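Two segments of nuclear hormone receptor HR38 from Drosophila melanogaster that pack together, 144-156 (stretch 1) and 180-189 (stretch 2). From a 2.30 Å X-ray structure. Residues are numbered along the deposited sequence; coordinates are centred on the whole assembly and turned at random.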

# COMPACT_ATOMS: atom_id res chain seq x y z
N ILE A 144 0.61 4.22 14.79
CA ILE A 144 1.47 4.92 13.85
C ILE A 144 0.76 6.20 13.40
O ILE A 144 -0.34 6.14 12.85
N ASP A 145 1.38 7.35 13.66
CA ASP A 145 0.77 8.61 13.24
C ASP A 145 0.93 8.80 11.73
O ASP A 145 1.70 8.07 11.09
N ILE A 146 0.20 9.76 11.17
CA ILE A 146 0.24 10.00 9.73
C ILE A 146 1.63 10.27 9.17
O ILE A 146 1.97 9.81 8.08
N SER A 147 2.46 10.99 9.92
CA SER A 147 3.82 11.29 9.47
C SER A 147 4.68 10.02 9.39
O SER A 147 5.46 9.84 8.46
N ALA A 148 4.55 9.16 10.39
CA ALA A 148 5.33 7.94 10.41
C ALA A 148 4.82 7.01 9.31
O ALA A 148 5.61 6.35 8.64
N PHE A 149 3.51 6.99 9.10
CA PHE A 149 2.94 6.13 8.07
C PHE A 149 3.40 6.52 6.68
O PHE A 149 3.74 5.65 5.86
N ALA A 150 3.38 7.82 6.40
CA ALA A 150 3.79 8.33 5.10
C ALA A 150 5.21 7.84 4.80
O ALA A 150 5.51 7.42 3.68
N CYS A 151 6.08 7.88 5.81
CA CYS A 151 7.45 7.43 5.65
C CYS A 151 7.46 5.92 5.41
O CYS A 151 8.21 5.42 4.58
N LEU A 152 6.61 5.21 6.14
CA LEU A 152 6.52 3.76 6.00
C LEU A 152 6.13 3.40 4.55
O LEU A 152 6.65 2.44 3.97
N CYS A 153 5.25 4.20 3.96
CA CYS A 153 4.83 3.97 2.58
C CYS A 153 5.98 4.24 1.62
O CYS A 153 6.27 3.44 0.74
N ALA A 154 6.63 5.40 1.78
CA ALA A 154 7.73 5.76 0.91
C ALA A 154 8.83 4.73 1.02
O ALA A 154 9.56 4.47 0.05
N LEU A 155 8.96 4.12 2.20
CA LEU A 155 9.99 3.10 2.41
C LEU A 155 9.59 1.77 1.79
O LEU A 155 10.43 0.91 1.56
N THR A 156 8.30 1.59 1.53
CA THR A 156 7.84 0.36 0.90
C THR A 156 8.20 0.46 -0.58
O THR A 156 8.52 -0.54 -1.22
N SER A 180 14.54 11.04 8.13
CA SER A 180 13.39 11.85 8.51
C SER A 180 12.48 11.09 9.46
O SER A 180 11.93 11.67 10.39
N LEU A 181 12.31 9.79 9.24
CA LEU A 181 11.45 9.02 10.12
C LEU A 181 12.11 8.94 11.50
O LEU A 181 11.45 9.05 12.53
N ARG A 182 13.43 8.76 11.50
CA ARG A 182 14.18 8.68 12.74
C ARG A 182 14.01 9.97 13.55
O ARG A 182 13.64 9.92 14.72
N ASP A 183 14.28 11.12 12.93
CA ASP A 183 14.14 12.41 13.62
C ASP A 183 12.74 12.58 14.21
O ASP A 183 12.58 12.93 15.38
N HIS A 184 11.72 12.32 13.39
CA HIS A 184 10.34 12.45 13.84
C HIS A 184 10.03 11.58 15.05
O HIS A 184 9.38 12.02 15.99
N VAL A 185 10.49 10.33 15.03
CA VAL A 185 10.22 9.41 16.14
C VAL A 185 10.92 9.81 17.44
O VAL A 185 10.33 9.72 18.52
N THR A 186 12.16 10.25 17.31
CA THR A 186 12.96 10.67 18.46
C THR A 186 12.30 11.77 19.28
O THR A 186 12.32 11.73 20.51
N TYR A 187 11.71 12.75 18.61
CA TYR A 187 11.07 13.87 19.30
C TYR A 187 9.57 13.75 19.52
O TYR A 187 8.96 14.63 20.12
N ASN A 188 8.97 12.65 19.06
CA ASN A 188 7.54 12.42 19.24
C ASN A 188 7.30 11.76 20.59
O ASN A 188 7.55 10.57 20.76
N ALA A 189 6.80 12.54 21.55
CA ALA A 189 6.54 12.07 22.91
C ALA A 189 5.84 10.71 23.03
O ALA A 189 6.37 9.78 23.62

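The helix from Ile 146 and the one carrying Leu 181 and His 184 run nearly antiparallel. Their N-to-C directions differ by 158°, and their axes approach to 9.9 Å. The contact is small, burying 326 Å² in total. It has an apolar part around Leu 181 and a polar part around Asp 145.

Apolar packing centres on Leu 181. Its CA-CB bond points toward stretch 1, with chi1 t and chi2 p. The side chain acts as a knob in a hole formed by Ala 148, Cys 151, Leu 152 and Leu 155. Leu 181 CD1 lies 3.7 Å from Cys 151 CB and 4.0 Å from Ala 148 CB. Leu 181 CD1 is also 3.7 Å from Ala 148 CA. The other methyl, Leu 181 CD2, is 4.3 Å from both Leu 152 CD2 and Leu 155 CD1. Cys 151, Leu 152 and Leu 155 are all m at chi1.

The polar contacts gather on Asp 145 (chi1 p), whose CA-CB bond points toward stretch 2. His 184, t at chi1, donates a hydrogen bond from NE2 to Asp 145 OD2 at 3.1 Å. The angle at the hydrogen is 166°, so the bond is nearly straight. The carboxylate meets the ring at its edge. Asp 145 is also the N-cap of its helix: Asp 145 OD1 accepts from Ala 148 N at 2.7 Å. One side chain thus caps its own helix and ties it to the other. Asn 188 ND2 comes within 2.9 Å of Asp 145 OD2, but the angle is too poor for a hydrogen bond. Asn 188, t at chi1, is itself an N-cap for a backbone N just past the stretch.

Ser 147, m at chi1, makes a CH-pi contact. Ser 147 CB lies over one face of the His 184 ring, 3.8 Å from its centroid.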

# COMPACT_ATOMS: atom_id res chain seq x y z
CB ILE A 144 1.77 4.02 12.62
CG1 ILE A 144 2.46 2.73 13.08
CG2 ILE A 144 2.62 4.77 11.60
CD1 ILE A 144 2.60 1.67 12.01
CB ASP A 145 1.37 9.81 14.01
CG ASP A 145 2.88 9.88 13.92
OD1 ASP A 145 3.46 9.53 12.86
OD2 ASP A 145 3.50 10.31 14.91
CB ILE A 146 -0.75 11.13 9.35
CG1 ILE A 146 -1.08 11.01 7.86
CG2 ILE A 146 -0.16 12.50 9.67
CD1 ILE A 146 -2.27 11.86 7.44
CB SER A 147 4.51 12.27 10.43
OG SER A 147 3.79 13.48 10.55
CB ALA A 148 5.22 7.25 11.78
CB PHE A 149 1.42 6.13 8.11
CG PHE A 149 0.81 5.19 7.13
CD1 PHE A 149 0.99 3.82 7.26
CD2 PHE A 149 0.11 5.67 6.03
CE1 PHE A 149 0.49 2.94 6.30
CE2 PHE A 149 -0.39 4.81 5.07
CZ PHE A 149 -0.20 3.44 5.19
CB ALA A 150 3.72 9.85 5.08
CB CYS A 151 8.29 7.76 6.89
SG CYS A 151 8.56 9.52 7.14
CB LEU A 152 5.48 3.23 6.99
CG LEU A 152 5.89 3.20 8.47
CD1 LEU A 152 4.84 2.44 9.28
CD2 LEU A 152 7.26 2.54 8.60
CB CYS A 153 3.67 4.88 2.21
SG CYS A 153 2.11 4.41 2.96
CB ALA A 154 8.25 7.14 1.28
CB LEU A 155 10.27 2.92 3.90
CG LEU A 155 11.13 4.01 4.55
CD1 LEU A 155 11.27 3.68 6.04
CD2 LEU A 155 12.51 4.09 3.88
CB THR A 156 6.32 0.21 1.04
OG1 THR A 156 5.98 0.17 2.44
CG2 THR A 156 5.85 -1.08 0.37
CB SER A 180 12.60 12.29 7.27
OG SER A 180 13.27 13.35 6.59
CB LEU A 181 11.25 7.60 9.58
CG LEU A 181 10.38 6.71 10.47
CD1 LEU A 181 8.98 7.30 10.54
CD2 LEU A 181 10.34 5.29 9.92
CB ARG A 182 15.67 8.46 12.45
CG ARG A 182 16.53 8.34 13.70
CD ARG A 182 16.75 6.89 14.09
NE ARG A 182 17.55 6.19 13.08
CZ ARG A 182 17.89 4.91 13.15
NH1 ARG A 182 17.49 4.18 14.19
NH2 ARG A 182 18.61 4.35 12.19
CB ASP A 183 14.43 13.57 12.67
CG ASP A 183 15.86 13.56 12.14
OD1 ASP A 183 16.75 13.02 12.83
OD2 ASP A 183 16.10 14.10 11.04
CB HIS A 184 9.38 12.09 12.70
CG HIS A 184 7.94 12.19 13.08
ND1 HIS A 184 7.30 13.39 13.28
CD2 HIS A 184 7.03 11.23 13.36
CE1 HIS A 184 6.06 13.17 13.66
NE2 HIS A 184 5.87 11.86 13.72
CB VAL A 185 10.63 7.97 15.77
CG1 VAL A 185 10.51 7.06 16.98
CG2 VAL A 185 9.74 7.47 14.65
CB THR A 186 14.35 11.17 18.00
OG1 THR A 186 15.07 10.09 17.40
CG2 THR A 186 15.13 11.71 19.19
CB TYR A 187 11.41 15.16 18.56
CG TYR A 187 12.91 15.36 18.42
CD1 TYR A 187 13.54 15.23 17.18
CD2 TYR A 187 13.71 15.64 19.54
CE1 TYR A 187 14.93 15.36 17.06
CE2 TYR A 187 15.09 15.77 19.42
CZ TYR A 187 15.70 15.63 18.18
OH TYR A 187 17.07 15.74 18.06
CB ASN A 188 6.99 11.52 18.13
CG ASN A 188 5.55 11.11 18.37
OD1 ASN A 188 5.22 10.55 19.41
ND2 ASN A 188 4.69 11.37 17.39
CB ALA A 189 5.74 13.14 23.68